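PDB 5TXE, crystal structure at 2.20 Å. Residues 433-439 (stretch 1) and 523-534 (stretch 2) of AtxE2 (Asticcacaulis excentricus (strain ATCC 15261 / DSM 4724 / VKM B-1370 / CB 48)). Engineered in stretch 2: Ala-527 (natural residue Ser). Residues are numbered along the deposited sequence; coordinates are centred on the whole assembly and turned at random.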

# COMPACT_ATOMS: atom_id res chain seq x y z
N LEU A 433 -13.50 -20.60 -6.98
CA LEU A 433 -12.47 -19.89 -6.31
C LEU A 433 -12.17 -18.56 -6.98
O LEU A 433 -12.08 -18.47 -8.22
N VAL A 434 -11.92 -17.55 -6.16
CA VAL A 434 -11.43 -16.27 -6.66
C VAL A 434 -10.12 -15.94 -5.95
O VAL A 434 -10.04 -16.01 -4.72
N ILE A 435 -9.12 -15.56 -6.72
CA ILE A 435 -7.80 -15.22 -6.19
C ILE A 435 -7.63 -13.70 -6.16
O ILE A 435 -7.85 -13.03 -7.18
N VAL A 436 -7.30 -13.18 -4.97
CA VAL A 436 -7.03 -11.79 -4.71
C VAL A 436 -5.54 -11.67 -4.34
O VAL A 436 -5.06 -12.47 -3.54
N GLN A 437 -4.83 -10.70 -4.91
CA GLN A 437 -3.42 -10.51 -4.71
C GLN A 437 -3.08 -9.11 -4.13
O GLN A 437 -3.91 -8.21 -4.17
N TYR A 438 -1.84 -8.85 -3.68
CA TYR A 438 -0.75 -9.82 -3.57
C TYR A 438 -0.06 -9.74 -2.23
O TYR A 438 1.07 -10.20 -2.10
N SER A 439 -0.75 -9.14 -1.25
CA SER A 439 -0.32 -9.20 0.13
C SER A 439 -1.48 -9.54 1.04
O SER A 439 -2.61 -9.06 0.87
N LEU A 523 -9.28 -14.96 -11.32
CA LEU A 523 -8.09 -14.29 -10.91
C LEU A 523 -8.27 -12.77 -11.00
O LEU A 523 -8.77 -12.30 -12.00
N THR A 524 -7.81 -12.04 -9.96
CA THR A 524 -7.87 -10.60 -9.93
C THR A 524 -6.45 -10.06 -9.76
O THR A 524 -5.60 -10.74 -9.26
N GLY A 525 -6.22 -8.84 -10.20
CA GLY A 525 -4.95 -8.18 -9.93
C GLY A 525 -4.96 -6.67 -10.15
O GLY A 525 -5.70 -6.16 -10.99
N LEU A 526 -4.17 -5.99 -9.34
CA LEU A 526 -3.87 -4.58 -9.46
C LEU A 526 -2.37 -4.42 -9.25
O LEU A 526 -1.76 -5.12 -8.45
N ALA A 527 -1.77 -3.51 -10.00
CA ALA A 527 -0.34 -3.22 -9.93
C ALA A 527 0.47 -4.48 -10.31
O ALA A 527 0.24 -5.04 -11.37
N ASP A 528 1.31 -5.00 -9.42
CA ASP A 528 2.12 -6.13 -9.78
C ASP A 528 1.23 -7.34 -10.03
O ASP A 528 1.51 -8.13 -10.87
N GLY A 529 0.09 -7.40 -9.37
CA GLY A 529 -0.88 -8.43 -9.61
C GLY A 529 -1.53 -8.33 -10.95
O GLY A 529 -1.96 -9.36 -11.47
N ALA A 530 -1.62 -7.11 -11.52
CA ALA A 530 -2.15 -7.00 -12.85
C ALA A 530 -1.23 -7.68 -13.84
O ALA A 530 -1.69 -8.32 -14.78
N THR A 531 0.07 -7.47 -13.66
CA THR A 531 1.07 -8.09 -14.55
C THR A 531 0.89 -9.62 -14.49
O THR A 531 0.97 -10.33 -15.50
N THR A 532 0.63 -10.13 -13.30
CA THR A 532 0.46 -11.55 -13.11
C THR A 532 -0.79 -12.00 -13.82
O THR A 532 -0.82 -13.04 -14.38
N VAL A 533 -1.83 -11.20 -13.79
CA VAL A 533 -3.01 -11.57 -14.53
C VAL A 533 -2.73 -11.68 -16.00
O VAL A 533 -3.22 -12.61 -16.64
N HIS A 534 -1.97 -10.75 -16.55
CA HIS A 534 -1.77 -10.72 -18.01
C HIS A 534 -0.95 -11.93 -18.39
O HIS A 534 -1.27 -12.65 -19.31

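Two parallel strands, one through Leu-433 to Val-436 and one reaching Gly-525, meet at the bridge between Ile-435 and Leu-523, whose side chains share one face of the sheet. Ile-435 (chi1 m) sets its CB 3.8 Å from CD1 of Leu-523 (chi1 t, chi2 p), an apolar contact suited to a buried sheet face. Beside it, the carbonyl of Ile-435 is satisfied twice by one residue: Thr-524 N donates to Ile-435 O at 3.0 Å, and Thr-524 OG1 donates to the same oxygen at 2.8 Å. Threonine suits this place because its p rotamer brings the hydroxyl to the neighbouring strand while its methyl remains available for packing, with CG2 4.2 Å from Val-434 CG1. The hydroxyl also accepts from water 1 (2.7 Å from Thr-524 OG1), which in turn accepts from Gln-437 N at 2.8 Å.

Gln-437 points toward stretch 2 (chi1 m, chi2 t) and offers both ends of its amide, a donor at NE2 and an acceptor at OE1, each of which finds a partner. Its NE2 donates almost linearly to Thr-524 O at 2.8 Å and makes a weak hydrogen bond to Gly-529 O at 3.2 Å, so one NH2 group links the strand at Thr-524 to the first turn of the helix at Gly-529. Gly-529 O also accepts from Val-533 N (3.0 Å) within the helix. At the other end of the amide, water 3 donates to Gln-437 OE1 (2.6 Å) and lies 2.8 Å from Thr-532 OG1. The backbone contributes as well: water 2 accepts from Leu-526 N at 2.7 Å and donates weakly to Gln-437 O at 3.1 Å.

Tyr-438, after a cis peptide bond, also points toward stretch 2 (chi1 p). Its broad, flat ring suits the turn before the helix, touching Leu-526, Ala-527, Asp-528 and Gly-529. Its edge meets Leu-526 O, 3.4 Å from Tyr-438 CE2, and the engineered Ala-527, whose CB lies 3.8 Å from Tyr-438 OH. Gly-529 leaves room here: an ideal CB on Gly-529 would sit tightly, 3.3 Å from Gln-437 NE2 and 3.5 Å from Tyr-438 CD2.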

# COMPACT_ATOMS: atom_id res chain seq x y z
CB LEU A 433 -11.21 -20.74 -6.39
CG LEU A 433 -9.93 -20.16 -5.76
CD1 LEU A 433 -10.02 -19.92 -4.28
CD2 LEU A 433 -8.74 -21.05 -6.05
CB VAL A 434 -12.44 -15.14 -6.42
CG1 VAL A 434 -11.83 -13.79 -6.78
CG2 VAL A 434 -13.71 -15.42 -7.21
CB ILE A 435 -6.70 -15.85 -7.04
CG1 ILE A 435 -6.87 -17.38 -7.07
CG2 ILE A 435 -5.37 -15.50 -6.48
CD1 ILE A 435 -6.02 -18.05 -8.12
CB VAL A 436 -7.90 -11.26 -3.60
CG1 VAL A 436 -7.60 -9.83 -3.26
CG2 VAL A 436 -9.33 -11.40 -3.97
CB GLN A 437 -2.70 -10.65 -6.05
CG GLN A 437 -3.13 -11.79 -6.92
CD GLN A 437 -2.29 -11.83 -8.18
OE1 GLN A 437 -1.09 -12.13 -8.14
NE2 GLN A 437 -2.90 -11.49 -9.31
CB TYR A 438 0.30 -9.65 -4.66
CG TYR A 438 0.76 -8.22 -4.94
CD1 TYR A 438 1.85 -7.66 -4.25
CD2 TYR A 438 0.11 -7.43 -5.90
CE1 TYR A 438 2.26 -6.37 -4.52
CE2 TYR A 438 0.54 -6.15 -6.17
CZ TYR A 438 1.62 -5.62 -5.50
OH TYR A 438 2.03 -4.35 -5.79
CB SER A 439 0.42 -7.96 0.64
OG SER A 439 -0.09 -6.80 0.11
CB LEU A 523 -6.94 -14.73 -11.79
CG LEU A 523 -5.60 -14.12 -11.54
CD1 LEU A 523 -5.04 -14.54 -10.18
CD2 LEU A 523 -4.63 -14.56 -12.63
CB THR A 524 -8.71 -10.02 -8.79
OG1 THR A 524 -8.11 -10.31 -7.53
CG2 THR A 524 -10.08 -10.59 -8.79
CB LEU A 526 -4.65 -3.79 -8.42
CG LEU A 526 -4.35 -2.30 -8.36
CD1 LEU A 526 -5.61 -1.56 -7.93
CD2 LEU A 526 -3.24 -1.97 -7.38
CB ALA A 527 0.02 -2.68 -8.55
CB ASP A 528 3.23 -6.40 -8.75
CG ASP A 528 4.31 -7.35 -9.31
OD1 ASP A 528 4.92 -6.97 -10.33
OD2 ASP A 528 4.46 -8.49 -8.79
CB ALA A 530 -2.33 -5.55 -13.25
CB THR A 531 2.46 -7.68 -14.09
OG1 THR A 531 2.54 -6.25 -13.94
CG2 THR A 531 3.55 -8.12 -15.03
CB THR A 532 0.43 -11.91 -11.60
OG1 THR A 532 1.74 -11.76 -11.06
CG2 THR A 532 -0.06 -13.29 -11.34
CB VAL A 533 -4.11 -10.56 -14.39
CG1 VAL A 533 -5.28 -10.91 -15.29
CG2 VAL A 533 -4.58 -10.51 -12.94
CB HIS A 534 -1.11 -9.41 -18.50
CG HIS A 534 -1.80 -8.16 -18.04
ND1 HIS A 534 -1.12 -7.00 -17.73
CD2 HIS A 534 -3.10 -7.93 -17.76
CE1 HIS A 534 -1.99 -6.10 -17.31
NE2 HIS A 534 -3.19 -6.64 -17.31
O HOH W 1 -6.10 -8.77 -6.52
O HOH W 2 -3.29 -7.30 -7.09
O HOH W 3 1.33 -11.34 -8.36